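Local coordinates for gluconate kinase (Lactobacillus acidophilus, PDB 3LL3), which binds ATP and D-xylulose and, as a member of the FGGY kinase family, probably phosphorylates a sugar or sugar acid such as gluconate, at residues S82-G87 / I155-Y160; R164-L169 / K212-I217; A73-S78 / K232-A237; V170-M175 / A208-V213; V31-P36 / V56-F61. All blocks are in the same frame, centred on the assembly; numbering follows the deposited sequence.

Contact 1 (S82-G87 / I155-Y160); sequences SLIGLG and IGIKEY
Ile84 and Ile155 face each other as an antiparallel hydrogen-bonded pair in the small two-stranded sheet of 84-86 and 153-155. Ile155 N donates to Ile84 O over 2.9 Å in a nearly straight bond (168°) that lies in the carbonyl plane. The return bond, from Ile84 N to Ile155 O at 2.7 Å, is more bent (142°), its donor tilted a little out of the plane. Ile155 O also receives the CA-H of Leu83, with CA 3.4 Å away.

A side-chain bond takes over where the chain turns into helix 157-166. Ser82 OG, placed between its own backbone N and carbonyl carbon (chi1 75°), accepts from Ile157 N at 2.9 Å and so occupies an amide of the first helical turn. Gly156 at the N-cap has no side chain to do this; Glu159 OE1 curls back to Gly156 N in a weak bond, in the manner of one half of a capping box.

Apolar contacts fill the angle between strand and helix. Ile84 CD1 reaches over the first turn, 3.7 Å from Ile157 CA and 3.9 Å from Tyr160 CB. Farther along the strand, Ile155 CD1 meets Leu86 CD1 at 3.7 Å, the two side chains crossing at about a right angle.

Ile84 and Tyr160 both rest on Pro49 of helix 49-65, Ile157 touches Ile52 of the same helix, and Tyr160 OH bonds to Arg164. Leu83 packs on Leu137 and Leu140 of helix 133-143, and Ser78 of strand 70-78 adjoins Ile157.

Contact 2 (R164-L169 / K212-I217); sequences RLTGKL and KVIFPI
Lys168 reaches across to the carbonyl of a cis peptide: its NZ donates to Phe215 O at 3.0 Å, just before cis Pro216. The amine comes in from the side, with a C=O...N angle of 136° and a tilt of 30° out of the carbonyl plane. The lysine chain is extended until its last torsion (chi4 69°), which turns NZ to the oxygen. On the way its CD passes Ile214 CG2 at 3.9 Å, the two side chains sliding past each other in opposite directions.

Ile214 CG2 also lies 3.6 Å from Thr166 OG1. That hydroxyl is hydrogen-bonded to Ile162 O and accepts from Lys168 N at 3.0 Å, forming an ST turn that closes the end of helix 157-166, where Gly167 leaves the helix with positive phi. Thr166 CB meets Pro216 O at 3.5 Å, and Ile217 CA approaches Leu165 O at the same distance in a CA-H...O contact.

The helix end is thus joined to the edge strand 213-214 and the loop after it largely through backbone oxygens. One charged group meets a neutral carbonyl, which would probably be polarised by it, while methyl and methylene groups supply the rest.

Contact 3 (A73-S78 / K232-A237); sequences AISWSS and KIILGA
Ile74 and Ile233 are paired in two neighbouring parallel strands, 70-78 and 232-238, of the mixed sheet in the N-terminal half of this actin-like ATPase fold. Ile74 N donates to Lys232 O at 2.8 Å and, further on, Ala237 N donates to Trp76 O at 3.0 Å. Between the pairs Ile74-Ile233 and Ser77-Ala237 the second strand uses one residue more than the first, a beta bulge at Leu235 and Gly236.

Trp76 contributes more buried surface than any other residue of the two segments. Its CG stands anti to the carbonyl carbon (chi1 -56°), and the NE1 corner of the indole lies 3.5 Å from Ile233 CG2, the two side chains meeting obliquely. CD1 comes edge-on, in the ring plane, to Ile234 O at 3.1 Å, and Ile74 CG2 sits over one face near the rim. An alanine in its place would probably open a gap between Ile74, Ile233 and the helix residues Val56 and Ile60 that pack on the indole.

The face bearing Ala73 and Ser75 turns to helix 429-441. Ala73 CB meets Ile234 CG1 at 3.8 Å. Ser75 OG, anti to its backbone N (chi1 -170°), lies 3.7 Å from Ile234 CB and bonds to Ala434 O. At the bulge Gly236 CA makes a CA-H...O contact with Trp76 O at 3.2 Å, on a backbone where a CB would collide with that oxygen.

Contact 4 (V170-M175 / A208-V213); sequences VTDTTM and AQPTKV
Ala208 bonds to the backbone on both sides of Asp172, the pattern of a parallel bridge, here between the short strands 170-172 and 206-208. Ala208 N donates to Thr171 O at 2.9 Å, and Thr173 N donates to Ala208 O at 3.1 Å, both donors lying nearly along the C=O axis. Asp172 is at the same time the N-cap of helix 173-176, so strand pairing passes directly into a capped helix start.

The Asp172 side chain leaves the bridge with CB 3.6 Å from Ala208 O. Its CG stands between the backbone N and the carbonyl carbon (chi1 69°), and the carboxylate faces the first turn of the helix. OD1 then serves three donors. Thr174 OG1 gives it a hydrogen bond on the syn lone pair, while the amides of Thr174 (N to OD1, 2.8 Å) and of the selenomethionine Met175 (N to OD1, 3.3 Å) add weak capping bonds. From the partner segment Pro210 CG also touches OD1, at 3.9 Å, its ring crossing the aspartate at about a right angle. OD2 at the tip forms a salt bridge with Lys158 of helix 157-166. The helix amides and this lysine together would probably stabilise the negative charge.

Thr174 OG1 is held in turn by Ser238 N, which ties the cap to the end of strand 232-238. Beyond Ala208 the chain folds into a type I turn, Gln209 to Lys212, closed by Lys212 N bonding to Gln209 O at 3.0 Å. Two residues before Asp172, Val170 CG1 lies 4.0 Å from Ala208 CB.

Contact 5 (V31-P36 / V56-F61); sequences VSKGYP and VQEIIF
Val31 and Lys33 receive Ile59 in a strand-on-helix packing: strand 27-34, the outermost of the mixed sheet within this chain, runs nearly antiparallel (162°) to helix 49-65, with the local axes 8.0 Å apart. No hydrogen bond crosses the contact, which lies near the protein surface.

Along the helix, Val56 points away from the strand and packs on Met9 and Trp76 of the sheet. Glu58 is the first to approach. Its OE2 comes to 4.4 Å from Lys33 CE, but the lysine NZ stays 5.4 Å from OE2, so the opposite charges probably attract one another without forming a salt bridge.

Ile59 follows and carries the packing. Its CG2 touches Val31 O at 3.6 Å. The other branch runs on beside the strand: CG1 meets Lys33 CG at 3.9 Å and Val31 CG1 at 4.2 Å, and the nearly extended chi2 (163°) sends CD1 on toward the strand backbone. Lys33 bends at chi2 (-50°), and the two side chains slide past each other in opposite directions. An alanine at Ile59 would probably open a gap between strand and helix and leave Lys33 CG and Val31 CG1 without their apolar partner.

Ile60 turns from the strand to Met9 and Ile74, so the next residue already serves the central strands. Val31 also touches Leu63 and Lys33 touches Ala55, one turn to either side of Ile59. Ile59 CD1 ends 3.6 Å from Lys33 N and 4.1 Å from Ser32 CA.

How the contacts relate
From the N terminus, contact 5 closes first, bringing helix 49-65 back over the edge strand 27-34. Contact 3 then opens at strand 70-78 and closes only at strand 232-238, enclosing the remaining three. Within that long loop contact 1 closes first, joining 82-87 to the start of helix 157-166. Contact 2 opens at the end of that helix and contact 4 just after, and the two end on the same part of the chain, sharing Lys212 and Val213. Strand 213-214 bonds to 232-238, adding contact 2 to the sheet of contact 3. Lys158 of contact 1 reaches Leu235 O, and Trp76 meets Val56, linking contact 3 to contacts 1 and 5.

Contact 1 (S82-G87 / I155-Y160)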
# COMPACT_ATOMS: atom_id res chain seq x y z
N SER A 82 11.66 -32.35 6.58
CA SER A 82 11.93 -32.54 8.00
C SER A 82 13.26 -33.29 8.19
O SER A 82 13.69 -34.03 7.32
CB SER A 82 10.80 -33.29 8.71
OG SER A 82 10.81 -34.69 8.39
N LEU A 83 13.89 -33.07 9.33
CA LEU A 83 15.21 -33.63 9.59
C LEU A 83 15.29 -34.11 11.03
O LEU A 83 14.97 -33.38 11.96
CB LEU A 83 16.28 -32.57 9.32
CG LEU A 83 17.71 -33.06 9.56
CD1 LEU A 83 17.98 -34.27 8.67
CD2 LEU A 83 18.71 -31.94 9.29
N ILE A 84 15.73 -35.35 11.19
CA ILE A 84 15.85 -35.98 12.50
C ILE A 84 17.16 -36.75 12.55
O ILE A 84 17.47 -37.50 11.62
CB ILE A 84 14.77 -37.05 12.69
CG1 ILE A 84 13.37 -36.43 12.60
CG2 ILE A 84 14.98 -37.81 14.01
CD1 ILE A 84 12.27 -37.48 12.55
N GLY A 85 17.90 -36.61 13.65
CA GLY A 85 19.14 -37.35 13.84
C GLY A 85 19.02 -38.53 14.81
O GLY A 85 18.46 -38.40 15.90
N LEU A 86 19.53 -39.69 14.40
CA LEU A 86 19.60 -40.86 15.27
C LEU A 86 21.05 -41.16 15.65
O LEU A 86 21.94 -41.03 14.82
CB LEU A 86 19.02 -42.08 14.56
CG LEU A 86 17.56 -42.02 14.09
CD1 LEU A 86 17.18 -43.35 13.49
CD2 LEU A 86 16.64 -41.65 15.24
N GLY A 87 21.28 -41.57 16.90
CA GLY A 87 22.60 -42.03 17.32
C GLY A 87 22.88 -43.48 16.97
O GLY A 87 22.09 -44.14 16.30
N ILE A 155 17.46 -38.53 8.96
CA ILE A 155 16.24 -39.01 8.32
C ILE A 155 15.13 -37.99 8.44
O ILE A 155 15.29 -36.96 9.09
CB ILE A 155 15.75 -40.32 8.97
CG1 ILE A 155 15.38 -40.08 10.43
CG2 ILE A 155 16.81 -41.43 8.85
CD1 ILE A 155 15.05 -41.38 11.21
N GLY A 156 13.98 -38.29 7.83
CA GLY A 156 12.81 -37.46 7.98
C GLY A 156 11.76 -38.20 8.78
O GLY A 156 11.91 -39.39 9.06
N ILE A 157 10.68 -37.51 9.14
CA ILE A 157 9.63 -38.10 9.96
C ILE A 157 8.97 -39.32 9.31
O ILE A 157 8.56 -40.25 10.00
CB ILE A 157 8.54 -37.06 10.31
CG1 ILE A 157 7.53 -37.67 11.29
CG2 ILE A 157 7.82 -36.59 9.04
CD1 ILE A 157 8.09 -37.88 12.68
N LYS A 158 8.81 -39.32 7.99
CA LYS A 158 8.22 -40.51 7.38
C LYS A 158 9.14 -41.73 7.59
O LYS A 158 8.66 -42.80 7.95
CB LYS A 158 7.82 -40.33 5.91
CG LYS A 158 7.28 -41.63 5.28
CD LYS A 158 6.47 -41.38 3.98
CE LYS A 158 7.39 -41.10 2.78
NZ LYS A 158 8.01 -42.36 2.23
N GLU A 159 10.44 -41.56 7.37
CA GLU A 159 11.43 -42.62 7.60
C GLU A 159 11.40 -43.08 9.06
O GLU A 159 11.43 -44.27 9.35
CB GLU A 159 12.84 -42.14 7.26
CG GLU A 159 13.08 -41.89 5.78
CD GLU A 159 12.34 -40.66 5.32
OE1 GLU A 159 12.52 -39.61 5.98
OE2 GLU A 159 11.57 -40.76 4.32
N TYR A 160 11.33 -42.13 9.98
CA TYR A 160 11.26 -42.43 11.39
C TYR A 160 10.11 -43.36 11.71
O TYR A 160 10.31 -44.41 12.35
CB TYR A 160 11.12 -41.15 12.22
CG TYR A 160 11.00 -41.46 13.70
CD1 TYR A 160 12.08 -41.95 14.41
CD2 TYR A 160 9.79 -41.30 14.38
CE1 TYR A 160 11.97 -42.26 15.76
CE2 TYR A 160 9.67 -41.60 15.73
CZ TYR A 160 10.76 -42.08 16.41
OH TYR A 160 10.65 -42.38 17.76

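Contact 2 (R164-L169 / K212-I217)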
# COMPACT_ATOMS: atom_id res chain seq x y z
N ARG A 164 10.22 -47.23 13.03
CA ARG A 164 9.67 -47.72 14.27
C ARG A 164 8.82 -48.96 13.98
O ARG A 164 8.86 -49.92 14.74
CB ARG A 164 8.85 -46.65 14.98
CG ARG A 164 9.69 -45.52 15.58
CD ARG A 164 10.41 -45.95 16.87
NE ARG A 164 9.48 -46.43 17.88
CZ ARG A 164 8.81 -45.65 18.73
NH1 ARG A 164 8.96 -44.34 18.70
NH2 ARG A 164 7.96 -46.19 19.60
N LEU A 165 8.08 -48.94 12.87
CA LEU A 165 7.17 -50.05 12.56
C LEU A 165 7.84 -51.34 12.04
O LEU A 165 7.36 -52.44 12.31
CB LEU A 165 6.08 -49.61 11.58
CG LEU A 165 5.06 -48.61 12.13
CD1 LEU A 165 4.17 -48.08 11.00
CD2 LEU A 165 4.20 -49.25 13.21
N THR A 166 8.93 -51.20 11.28
CA THR A 166 9.50 -52.33 10.56
C THR A 166 10.98 -52.56 10.84
O THR A 166 11.53 -53.56 10.39
CB THR A 166 9.42 -52.13 9.04
OG1 THR A 166 10.28 -51.05 8.65
CG2 THR A 166 7.98 -51.87 8.59
N GLY A 167 11.62 -51.63 11.54
CA GLY A 167 13.06 -51.72 11.75
C GLY A 167 13.86 -51.45 10.49
O GLY A 167 15.07 -51.65 10.46
N LYS A 168 13.20 -50.97 9.43
CA LYS A 168 13.90 -50.62 8.20
C LYS A 168 13.98 -49.09 8.00
O LYS A 168 13.08 -48.35 8.40
CB LYS A 168 13.25 -51.31 7.00
CG LYS A 168 13.42 -52.83 7.02
CD LYS A 168 12.84 -53.51 5.78
CE LYS A 168 13.35 -54.95 5.66
NZ LYS A 168 12.79 -55.85 6.72
N LEU A 169 15.08 -48.63 7.42
CA LEU A 169 15.29 -47.23 7.12
C LEU A 169 15.29 -47.03 5.62
O LEU A 169 16.32 -47.25 4.97
CB LEU A 169 16.62 -46.74 7.69
CG LEU A 169 16.61 -46.11 9.08
CD1 LEU A 169 17.99 -45.55 9.44
CD2 LEU A 169 15.57 -45.02 9.16
N LYS A 212 7.03 -49.25 -3.13
CA LYS A 212 7.75 -50.36 -2.52
C LYS A 212 7.10 -50.83 -1.22
O LYS A 212 6.74 -50.03 -0.36
CB LYS A 212 9.22 -50.01 -2.26
CG LYS A 212 9.95 -51.18 -1.56
CD LYS A 212 11.36 -51.37 -2.05
CE LYS A 212 11.98 -52.64 -1.44
NZ LYS A 212 13.29 -52.98 -2.07
N VAL A 213 6.95 -52.14 -1.08
CA VAL A 213 6.38 -52.72 0.12
C VAL A 213 7.49 -52.90 1.15
O VAL A 213 8.48 -53.56 0.88
CB VAL A 213 5.75 -54.09 -0.16
CG1 VAL A 213 5.22 -54.70 1.13
CG2 VAL A 213 4.61 -53.98 -1.18
N ILE A 214 7.33 -52.28 2.31
CA ILE A 214 8.27 -52.43 3.41
C ILE A 214 7.69 -53.45 4.39
O ILE A 214 6.68 -53.18 5.05
CB ILE A 214 8.50 -51.12 4.15
CG1 ILE A 214 8.67 -49.94 3.17
CG2 ILE A 214 9.70 -51.24 5.07
CD1 ILE A 214 9.77 -50.11 2.16
N PHE A 215 8.34 -54.61 4.49
CA PHE A 215 7.80 -55.78 5.18
C PHE A 215 8.92 -56.45 5.97
O PHE A 215 10.08 -56.41 5.55
CB PHE A 215 7.26 -56.76 4.13
CG PHE A 215 6.24 -57.75 4.65
CD1 PHE A 215 4.91 -57.38 4.84
CD2 PHE A 215 6.61 -59.07 4.94
CE1 PHE A 215 3.97 -58.30 5.31
CE2 PHE A 215 5.67 -59.99 5.41
CZ PHE A 215 4.35 -59.61 5.60
N PRO A 216 8.59 -57.07 7.12
CA PRO A 216 7.27 -57.07 7.75
C PRO A 216 7.17 -56.02 8.83
O PRO A 216 8.18 -55.45 9.22
CB PRO A 216 7.21 -58.45 8.42
CG PRO A 216 8.57 -59.11 8.17
CD PRO A 216 9.50 -58.01 7.78
N ILE A 217 5.96 -55.79 9.31
CA ILE A 217 5.74 -54.97 10.50
C ILE A 217 6.05 -55.83 11.71
O ILE A 217 5.80 -57.04 11.70
CB ILE A 217 4.27 -54.51 10.57
CG1 ILE A 217 3.95 -53.60 9.37
CG2 ILE A 217 3.98 -53.81 11.89
CD1 ILE A 217 2.49 -53.16 9.31

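Contact 3 (A73-S78 / K232-A237)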
# COMPACT_ATOMS: atom_id res chain seq x y z
N ALA A 73 -3.18 -52.88 3.46
CA ALA A 73 -2.01 -52.04 3.33
C ALA A 73 -2.20 -50.71 4.04
O ALA A 73 -3.33 -50.23 4.17
CB ALA A 73 -1.67 -51.84 1.87
N ILE A 74 -1.11 -50.14 4.53
CA ILE A 74 -1.11 -48.79 5.09
C ILE A 74 -0.09 -47.98 4.29
O ILE A 74 1.09 -48.33 4.24
CB ILE A 74 -0.73 -48.79 6.56
CG1 ILE A 74 -1.68 -49.68 7.36
CG2 ILE A 74 -0.73 -47.39 7.14
CD1 ILE A 74 -1.21 -49.92 8.78
N SER A 75 -0.55 -46.91 3.65
CA SER A 75 0.30 -46.09 2.80
C SER A 75 0.44 -44.68 3.38
O SER A 75 -0.39 -44.23 4.18
CB SER A 75 -0.28 -46.05 1.38
OG SER A 75 0.64 -45.45 0.48
N TRP A 76 1.48 -43.97 2.93
CA TRP A 76 1.92 -42.77 3.64
C TRP A 76 2.08 -41.55 2.74
O TRP A 76 2.68 -41.64 1.66
CB TRP A 76 3.23 -43.06 4.39
CG TRP A 76 3.09 -44.20 5.32
CD1 TRP A 76 3.27 -45.52 5.03
CD2 TRP A 76 2.71 -44.14 6.70
NE1 TRP A 76 3.03 -46.29 6.15
CE2 TRP A 76 2.69 -45.46 7.19
CE3 TRP A 76 2.40 -43.08 7.57
CZ2 TRP A 76 2.36 -45.75 8.51
CZ3 TRP A 76 2.07 -43.38 8.88
CH2 TRP A 76 2.05 -44.71 9.33
N SER A 77 1.51 -40.44 3.18
CA SER A 77 1.77 -39.12 2.63
C SER A 77 2.38 -38.32 3.78
O SER A 77 1.97 -38.48 4.93
CB SER A 77 0.48 -38.47 2.14
OG SER A 77 0.71 -37.13 1.76
N SER A 78 3.39 -37.50 3.50
CA SER A 78 4.12 -36.86 4.59
C SER A 78 4.61 -35.45 4.25
O SER A 78 4.97 -35.17 3.11
CB SER A 78 5.32 -37.74 4.98
OG SER A 78 6.15 -37.10 5.93
N LYS A 232 0.51 -54.88 4.83
CA LYS A 232 1.72 -54.30 4.25
C LYS A 232 1.89 -52.81 4.52
O LYS A 232 0.91 -52.06 4.58
CB LYS A 232 1.76 -54.54 2.74
CG LYS A 232 2.18 -55.94 2.37
CD LYS A 232 1.03 -56.71 1.78
CE LYS A 232 1.06 -56.64 0.26
NZ LYS A 232 1.61 -57.91 -0.32
N ILE A 233 3.14 -52.38 4.67
CA ILE A 233 3.46 -50.97 4.65
C ILE A 233 3.86 -50.62 3.23
O ILE A 233 4.73 -51.26 2.64
CB ILE A 233 4.64 -50.63 5.57
CG1 ILE A 233 4.29 -50.96 7.02
CG2 ILE A 233 4.99 -49.15 5.45
CD1 ILE A 233 3.22 -50.06 7.58
N ILE A 234 3.21 -49.60 2.67
CA ILE A 234 3.59 -49.06 1.37
C ILE A 234 4.45 -47.83 1.65
O ILE A 234 4.05 -46.93 2.42
CB ILE A 234 2.36 -48.68 0.53
CG1 ILE A 234 1.32 -49.82 0.58
CG2 ILE A 234 2.76 -48.38 -0.91
CD1 ILE A 234 1.88 -51.20 0.24
N LEU A 235 5.63 -47.80 1.06
CA LEU A 235 6.58 -46.75 1.37
C LEU A 235 5.95 -45.34 1.29
O LEU A 235 6.15 -44.51 2.17
CB LEU A 235 7.80 -46.85 0.46
CG LEU A 235 8.91 -45.86 0.79
CD1 LEU A 235 9.31 -45.94 2.28
CD2 LEU A 235 10.11 -46.06 -0.15
N GLY A 236 5.18 -45.08 0.24
CA GLY A 236 4.52 -43.78 0.14
C GLY A 236 5.38 -42.68 -0.44
O GLY A 236 6.41 -42.96 -1.05
N ALA A 237 4.97 -41.42 -0.26
CA ALA A 237 5.59 -40.29 -0.93
C ALA A 237 5.31 -38.98 -0.21
O ALA A 237 4.70 -38.96 0.85
CB ALA A 237 5.14 -40.21 -2.37

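Contact 4 (V170-M175 / A208-V213)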
# COMPACT_ATOMS: atom_id res chain seq x y z
N VAL A 170 14.15 -46.60 5.08
CA VAL A 170 14.01 -46.40 3.65
C VAL A 170 13.26 -45.10 3.37
O VAL A 170 12.29 -44.78 4.08
CB VAL A 170 13.23 -47.55 3.02
CG1 VAL A 170 13.12 -47.36 1.52
CG2 VAL A 170 13.91 -48.90 3.35
N THR A 171 13.71 -44.35 2.38
CA THR A 171 12.96 -43.18 1.91
C THR A 171 12.55 -43.37 0.45
O THR A 171 13.16 -44.17 -0.27
CB THR A 171 13.77 -41.87 2.10
OG1 THR A 171 12.92 -40.74 1.89
CG2 THR A 171 14.96 -41.81 1.13
N ASP A 172 11.51 -42.68 -0.01
CA ASP A 172 11.16 -42.79 -1.42
C ASP A 172 11.80 -41.64 -2.16
O ASP A 172 12.21 -40.65 -1.56
CB ASP A 172 9.64 -42.75 -1.63
CG ASP A 172 9.06 -41.37 -1.34
OD1 ASP A 172 8.72 -40.64 -2.30
OD2 ASP A 172 8.96 -41.02 -0.14
N THR A 173 11.89 -41.78 -3.47
CA THR A 173 12.47 -40.76 -4.33
C THR A 173 11.88 -39.35 -4.09
O THR A 173 12.62 -38.39 -4.05
CB THR A 173 12.26 -41.12 -5.81
OG1 THR A 173 12.78 -42.44 -6.07
CG2 THR A 173 12.94 -40.12 -6.70
N THR A 174 10.56 -39.23 -3.94
CA THR A 174 9.95 -37.89 -3.84
C THR A 174 10.33 -37.22 -2.52
O THR A 174 10.36 -35.99 -2.42
CB THR A 174 8.39 -37.90 -3.94
OG1 THR A 174 7.85 -38.32 -2.68
CG2 THR A 174 7.91 -38.83 -5.04
N MSE A 175 10.62 -38.03 -1.51
CA MSE A 175 11.00 -37.49 -0.22
C MSE A 175 12.51 -37.15 -0.20
O MSE A 175 12.91 -36.16 0.39
CB MSE A 175 10.65 -38.48 0.90
CG MSE A 175 10.81 -37.90 2.28
SE MSE A 175 9.62 -36.41 2.71
CE MSE A 175 7.90 -37.35 2.55
N ALA A 208 14.01 -45.86 -2.43
CA ALA A 208 13.21 -46.76 -3.25
C ALA A 208 12.02 -46.02 -3.87
O ALA A 208 11.82 -44.84 -3.60
CB ALA A 208 12.72 -47.94 -2.43
N GLN A 209 11.25 -46.73 -4.70
CA GLN A 209 10.01 -46.19 -5.29
C GLN A 209 8.90 -46.09 -4.25
O GLN A 209 8.86 -46.90 -3.31
CB GLN A 209 9.48 -47.07 -6.42
CG GLN A 209 10.48 -47.57 -7.44
CD GLN A 209 9.94 -48.80 -8.17
OE1 GLN A 209 8.74 -48.89 -8.46
NE2 GLN A 209 10.82 -49.75 -8.47
N PRO A 210 7.98 -45.13 -4.43
CA PRO A 210 6.82 -44.92 -3.55
C PRO A 210 5.97 -46.17 -3.34
O PRO A 210 5.35 -46.29 -2.29
CB PRO A 210 6.01 -43.84 -4.27
CG PRO A 210 7.07 -43.01 -4.96
CD PRO A 210 8.13 -44.02 -5.40
N THR A 211 5.94 -47.07 -4.32
CA THR A 211 5.09 -48.25 -4.25
C THR A 211 5.77 -49.42 -3.53
O THR A 211 5.16 -50.48 -3.35
CB THR A 211 4.67 -48.72 -5.65
OG1 THR A 211 5.81 -48.69 -6.52
CG2 THR A 211 3.57 -47.81 -6.24
N LYS A 212 7.03 -49.25 -3.13
CA LYS A 212 7.75 -50.36 -2.52
C LYS A 212 7.10 -50.83 -1.22
O LYS A 212 6.74 -50.03 -0.36
CB LYS A 212 9.22 -50.01 -2.26
CG LYS A 212 9.95 -51.18 -1.56
CD LYS A 212 11.36 -51.37 -2.05
CE LYS A 212 11.98 -52.64 -1.44
NZ LYS A 212 13.29 -52.98 -2.07
N VAL A 213 6.95 -52.14 -1.08
CA VAL A 213 6.38 -52.72 0.12
C VAL A 213 7.49 -52.90 1.15
O VAL A 213 8.48 -53.56 0.88
CB VAL A 213 5.75 -54.09 -0.16
CG1 VAL A 213 5.22 -54.70 1.13
CG2 VAL A 213 4.61 -53.98 -1.18

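Contact 5 (V31-P36 / V56-F61)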
# COMPACT_ATOMS: atom_id res chain seq x y z
N VAL A 31 -9.82 -40.50 10.88
CA VAL A 31 -9.54 -40.04 12.23
C VAL A 31 -8.25 -39.21 12.16
O VAL A 31 -7.34 -39.57 11.42
CB VAL A 31 -9.32 -41.24 13.19
CG1 VAL A 31 -8.82 -40.76 14.54
CG2 VAL A 31 -10.60 -42.06 13.34
N SER A 32 -8.16 -38.12 12.91
CA SER A 32 -6.90 -37.38 12.98
C SER A 32 -6.55 -36.99 14.42
O SER A 32 -7.43 -36.88 15.26
CB SER A 32 -6.94 -36.16 12.05
OG SER A 32 -7.98 -35.29 12.42
N LYS A 33 -5.25 -36.80 14.68
CA LYS A 33 -4.75 -36.40 16.00
C LYS A 33 -3.57 -35.43 15.87
O LYS A 33 -2.67 -35.65 15.06
CB LYS A 33 -4.31 -37.61 16.83
CG LYS A 33 -5.43 -38.60 17.19
CD LYS A 33 -6.67 -37.91 17.80
CE LYS A 33 -7.85 -38.88 17.93
NZ LYS A 33 -9.14 -38.18 18.20
N GLY A 34 -3.56 -34.37 16.68
CA GLY A 34 -2.53 -33.36 16.60
C GLY A 34 -1.38 -33.49 17.58
O GLY A 34 -1.41 -34.29 18.52
N TYR A 35 -0.33 -32.70 17.36
CA TYR A 35 0.80 -32.61 18.27
C TYR A 35 1.27 -31.17 18.28
O TYR A 35 1.09 -30.46 17.30
CB TYR A 35 1.93 -33.55 17.85
CG TYR A 35 1.85 -33.96 16.40
CD1 TYR A 35 1.16 -35.10 16.00
CD2 TYR A 35 2.46 -33.18 15.42
CE1 TYR A 35 1.09 -35.46 14.67
CE2 TYR A 35 2.39 -33.53 14.08
CZ TYR A 35 1.71 -34.67 13.71
OH TYR A 35 1.64 -35.01 12.36
N PRO A 36 1.86 -30.72 19.39
CA PRO A 36 2.26 -29.32 19.51
C PRO A 36 3.51 -29.03 18.69
O PRO A 36 4.35 -29.92 18.50
CB PRO A 36 2.61 -29.17 21.00
CG PRO A 36 2.40 -30.53 21.62
CD PRO A 36 2.33 -31.53 20.53
N VAL A 56 0.19 -41.65 15.40
CA VAL A 56 0.09 -42.62 14.30
C VAL A 56 -0.50 -43.96 14.75
O VAL A 56 -1.38 -44.50 14.08
CB VAL A 56 1.47 -42.86 13.63
CG1 VAL A 56 1.44 -44.11 12.81
CG2 VAL A 56 1.83 -41.67 12.77
N GLN A 57 -0.02 -44.50 15.87
CA GLN A 57 -0.55 -45.78 16.35
C GLN A 57 -2.01 -45.65 16.74
O GLN A 57 -2.81 -46.54 16.51
CB GLN A 57 0.20 -46.27 17.58
CG GLN A 57 1.68 -46.41 17.40
CD GLN A 57 2.35 -46.76 18.71
OE1 GLN A 57 3.10 -45.96 19.26
NE2 GLN A 57 2.04 -47.93 19.23
N GLU A 58 -2.32 -44.52 17.37
CA GLU A 58 -3.64 -44.25 17.88
C GLU A 58 -4.63 -44.14 16.73
O GLU A 58 -5.69 -44.76 16.73
CB GLU A 58 -3.59 -42.96 18.69
CG GLU A 58 -4.61 -42.87 19.79
CD GLU A 58 -4.43 -41.60 20.60
OE1 GLU A 58 -3.26 -41.24 20.88
OE2 GLU A 58 -5.45 -40.97 20.95
N ILE A 59 -4.27 -43.35 15.72
CA ILE A 59 -5.10 -43.21 14.53
C ILE A 59 -5.37 -44.55 13.86
O ILE A 59 -6.53 -44.89 13.60
CB ILE A 59 -4.47 -42.21 13.54
CG1 ILE A 59 -4.60 -40.79 14.08
CG2 ILE A 59 -5.13 -42.31 12.18
CD1 ILE A 59 -3.68 -39.80 13.42
N ILE A 60 -4.33 -45.33 13.61
CA ILE A 60 -4.51 -46.61 12.94
C ILE A 60 -5.40 -47.56 13.75
O ILE A 60 -6.29 -48.21 13.21
CB ILE A 60 -3.17 -47.27 12.63
CG1 ILE A 60 -2.38 -46.39 11.66
CG2 ILE A 60 -3.37 -48.69 12.08
CD1 ILE A 60 -0.95 -46.85 11.43
N PHE A 61 -5.17 -47.61 15.05
CA PHE A 61 -5.99 -48.46 15.90
C PHE A 61 -7.48 -48.07 15.82
O PHE A 61 -8.34 -48.92 15.60
CB PHE A 61 -5.49 -48.43 17.35
CG PHE A 61 -6.29 -49.30 18.28
CD1 PHE A 61 -6.26 -50.67 18.16
CD2 PHE A 61 -7.07 -48.74 19.28
CE1 PHE A 61 -6.99 -51.48 19.02
CE2 PHE A 61 -7.80 -49.54 20.14
CZ PHE A 61 -7.76 -50.91 20.01